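DNA ligase (Archaeoglobus fulgidus, PDB 3GDE) probably seals nicks in double-stranded DNA during replication, recombination and repair, joining a 3'-hydroxyl to a 5'-phosphate at the cost of ATP through an adenylated enzyme intermediate. Local coordinates at residues L25-A30 and I179-R184. Numbering follows the deposited sequence.
Sequences LTARIA and IARAFR
A close helix-helix contact within the all-helical N-terminal, DNA-binding part of the ligase brings A30 of helix 22-34 against R181 and A182 at the C-terminal end of helix 172-182. Small side chains make the approach possible: the CA atoms of A30 and A182 are 4.5 Å apart, and their methyl groups meet at 4.0 Å from CB to CB. The A182 methyl also lies 3.4 Å from A30 O, while A30 CB reaches 3.7 Å from the backbone N of A182, so each methyl rests on the other helix's main chain. R181 extends the contact toward the preceding turn of helix 22-34. With CG anti to the backbone N (chi1 -173°) and the chain extended from CG to NE, its aliphatic part runs past A30 CB, which touches CB, CG and CD in turn, each at about 3.8 Å. Beyond it, NE comes to 3.7 Å from A27 CB, one turn earlier on the partner helix, and the guanidinium meets that methyl obliquely. No direct hydrogen bond joins the two segments; instead a water bridges them. It lies in the guanidinium plane, at the edge, accepts from R181 NE at 2.8 Å and donates to A27 O at the same distance, tying the arginine to a carbonyl of the facing helix. T26 adds looser contacts to R181 CD through O and CG2, while its OG1 is hydrogen-bonded to T22 O within its own helix. Further along helix 22-34, Q34 NE2 hydrogen-bonds to A182 O, a second polar link near the end of helix 172-182. The contact lies in a bundle: I29 packs on M175 and A178 of helix 172-182 and on F12 of helix 6-16, while I179 touches L200 and A204 of helix 200-216, and F183 touches A207 and K208 there.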
ATOM      1  N   LEU A  25     -20.586   7.351  -9.836  1.00 25.15           N
ATOM      2  CA  LEU A  25     -20.064   6.158  -9.163  1.00 23.74           C
ATOM      3  C   LEU A  25     -20.312   6.216  -7.664  1.00 23.27           C
ATOM      4  O   LEU A  25     -20.809   5.253  -7.076  1.00 22.97           O
ATOM      5  CB  LEU A  25     -18.567   5.965  -9.439  1.00 23.28           C
ATOM      6  CG  LEU A  25     -18.184   5.456 -10.832  1.00 23.11           C
ATOM      7  CD1 LEU A  25     -16.694   5.662 -11.074  1.00 24.22           C
ATOM      8  CD2 LEU A  25     -18.569   3.994 -11.021  1.00 20.98           C
ATOM      9  N   THR A  26     -19.975   7.355  -7.062  1.00 22.74           N
ATOM     10  CA  THR A  26     -20.224   7.602  -5.645  1.00 22.37           C
ATOM     11  C   THR A  26     -21.709   7.352  -5.262  1.00 22.25           C
ATOM     12  O   THR A  26     -22.001   6.672  -4.272  1.00 22.19           O
ATOM     13  CB  THR A  26     -19.765   9.036  -5.253  1.00 22.12           C
ATOM     14  OG1 THR A  26     -18.358   9.165  -5.489  1.00 22.79           O
ATOM     15  CG2 THR A  26     -20.056   9.348  -3.785  1.00 21.08           C
ATOM     16  N   ALA A  27     -22.624   7.881  -6.067  1.00 22.43           N
ATOM     17  CA  ALA A  27     -24.060   7.814  -5.774  1.00 22.97           C
ATOM     18  C   ALA A  27     -24.641   6.396  -5.971  1.00 23.13           C
ATOM     19  O   ALA A  27     -25.414   5.913  -5.140  1.00 23.12           O
ATOM     20  CB  ALA A  27     -24.829   8.871  -6.602  1.00 22.64           C
ATOM     21  N   ARG A  28     -24.243   5.731  -7.054  1.00 23.67           N
ATOM     22  CA  ARG A  28     -24.574   4.322  -7.270  1.00 24.67           C
ATOM     23  C   ARG A  28     -24.106   3.422  -6.137  1.00 23.98           C
ATOM     24  O   ARG A  28     -24.864   2.577  -5.662  1.00 24.06           O
ATOM     25  CB  ARG A  28     -24.001   3.811  -8.592  1.00 25.27           C
ATOM     26  CG  ARG A  28     -24.636   4.425  -9.823  1.00 29.62           C
ATOM     27  CD  ARG A  28     -26.037   3.882 -10.038  1.00 36.75           C
ATOM     28  NE  ARG A  28     -26.051   2.609 -10.756  1.00 41.31           N
ATOM     29  CZ  ARG A  28     -26.675   2.411 -11.917  1.00 42.94           C
ATOM     30  NH1 ARG A  28     -27.348   3.404 -12.494  1.00 43.30           N
ATOM     31  NH2 ARG A  28     -26.640   1.213 -12.492  1.00 43.92           N
ATOM     32  N   ILE A  29     -22.863   3.612  -5.704  1.00 23.62           N
ATOM     33  CA  ILE A  29     -22.269   2.786  -4.643  1.00 22.79           C
ATOM     34  C   ILE A  29     -22.919   3.022  -3.279  1.00 22.45           C
ATOM     35  O   ILE A  29     -23.149   2.068  -2.542  1.00 22.45           O
ATOM     36  CB  ILE A  29     -20.726   2.966  -4.559  1.00 22.93           C
ATOM     37  CG1 ILE A  29     -20.072   2.457  -5.852  1.00 22.84           C
ATOM     38  CG2 ILE A  29     -20.142   2.254  -3.293  1.00 21.32           C
ATOM     39  CD1 ILE A  29     -18.590   2.831  -5.988  1.00 22.48           C
ATOM     40  N   ALA A  30     -23.208   4.288  -2.959  1.00 22.19           N
ATOM     41  CA  ALA A  30     -23.939   4.651  -1.741  1.00 22.23           C
ATOM     42  C   ALA A  30     -25.299   3.981  -1.675  1.00 22.00           C
ATOM     43  O   ALA A  30     -25.645   3.377  -0.656  1.00 22.63           O
ATOM     44  CB  ALA A  30     -24.104   6.183  -1.635  1.00 22.34           C
ATOM     45  N   ILE A 179     -19.494   5.904   1.303  1.00 25.97           N
ATOM     46  CA  ILE A 179     -19.826   5.531   2.675  1.00 25.42           C
ATOM     47  C   ILE A 179     -20.403   6.724   3.433  1.00 25.82           C
ATOM     48  O   ILE A 179     -21.365   6.573   4.202  1.00 25.77           O
ATOM     49  CB  ILE A 179     -18.608   4.946   3.423  1.00 25.09           C
ATOM     50  CG1 ILE A 179     -18.292   3.537   2.891  1.00 25.01           C
ATOM     51  CG2 ILE A 179     -18.857   4.905   4.945  1.00 24.04           C
ATOM     52  CD1 ILE A 179     -16.864   3.070   3.173  1.00 22.61           C
ATOM     53  N   ALA A 180     -19.810   7.901   3.223  1.00 25.57           N
ATOM     54  CA  ALA A 180     -20.333   9.140   3.802  1.00 25.52           C
ATOM     55  C   ALA A 180     -21.757   9.455   3.306  1.00 25.45           C
ATOM     56  O   ALA A 180     -22.630   9.803   4.098  1.00 25.12           O
ATOM     57  CB  ALA A 180     -19.391  10.303   3.520  1.00 24.72           C
ATOM     58  N   ARG A 181     -21.970   9.327   1.995  1.00 25.59           N
ATOM     59  CA  ARG A 181     -23.266   9.576   1.370  1.00 25.78           C
ATOM     60  C   ARG A 181     -24.352   8.611   1.873  1.00 26.49           C
ATOM     61  O   ARG A 181     -25.455   9.044   2.220  1.00 26.68           O
ATOM     62  CB  ARG A 181     -23.132   9.491  -0.154  1.00 25.66           C
ATOM     63  CG  ARG A 181     -24.387   9.911  -0.923  1.00 25.85           C
ATOM     64  CD  ARG A 181     -24.149   9.880  -2.412  1.00 26.77           C
ATOM     65  NE  ARG A 181     -25.326  10.272  -3.176  1.00 28.52           N
ATOM     66  CZ  ARG A 181     -25.603  11.521  -3.549  1.00 31.05           C
ATOM     67  NH1 ARG A 181     -24.788  12.517  -3.218  1.00 31.08           N
ATOM     68  NH2 ARG A 181     -26.705  11.776  -4.249  1.00 30.54           N
ATOM     69  N   ALA A 182     -24.013   7.319   1.937  1.00 26.88           N
ATOM     70  CA  ALA A 182     -24.936   6.253   2.309  1.00 27.55           C
ATOM     71  C   ALA A 182     -25.447   6.382   3.735  1.00 28.45           C
ATOM     72  O   ALA A 182     -26.631   6.149   4.003  1.00 28.56           O
ATOM     73  CB  ALA A 182     -24.271   4.879   2.127  1.00 27.30           C
ATOM     74  N   PHE A 183     -24.550   6.743   4.644  1.00 29.08           N
ATOM     75  CA  PHE A 183     -24.842   6.665   6.069  1.00 29.71           C
ATOM     76  C   PHE A 183     -24.832   8.011   6.782  1.00 30.70           C
ATOM     77  O   PHE A 183     -24.681   8.063   8.005  1.00 31.07           O
ATOM     78  CB  PHE A 183     -23.893   5.667   6.749  1.00 29.16           C
ATOM     79  CG  PHE A 183     -23.945   4.286   6.156  1.00 27.84           C
ATOM     80  CD1 PHE A 183     -25.123   3.530   6.207  1.00 27.12           C
ATOM     81  CD2 PHE A 183     -22.824   3.735   5.541  1.00 26.37           C
ATOM     82  CE1 PHE A 183     -25.177   2.248   5.652  1.00 26.16           C
ATOM     83  CE2 PHE A 183     -22.874   2.458   4.986  1.00 25.27           C
ATOM     84  CZ  PHE A 183     -24.052   1.716   5.043  1.00 25.50           C
ATOM     85  N   ARG A 184     -25.013   9.088   6.017  1.00 32.02           N
ATOM     86  CA  ARG A 184     -25.202  10.434   6.565  1.00 33.57           C
ATOM     87  C   ARG A 184     -24.059  10.836   7.492  1.00 33.95           C
ATOM     88  O   ARG A 184     -24.271  11.172   8.664  1.00 34.18           O
ATOM     89  CB  ARG A 184     -26.555  10.547   7.287  1.00 34.20           C
ATOM     90  CG  ARG A 184     -27.623  11.357   6.549  1.00 36.78           C
ATOM     91  CD  ARG A 184     -27.893  10.877   5.124  1.00 40.54           C
ATOM     92  NE  ARG A 184     -28.152  12.001   4.218  1.00 43.68           N
ATOM     93  CZ  ARG A 184     -28.735  11.907   3.023  1.00 45.87           C
ATOM     94  NH1 ARG A 184     -29.153  10.737   2.553  1.00 46.78           N
ATOM     95  NH2 ARG A 184     -28.910  12.997   2.294  1.00 46.60           N
TER
HETATM   96  O   HOH W   1     -26.783   7.925  -3.821  1.00 24.00           O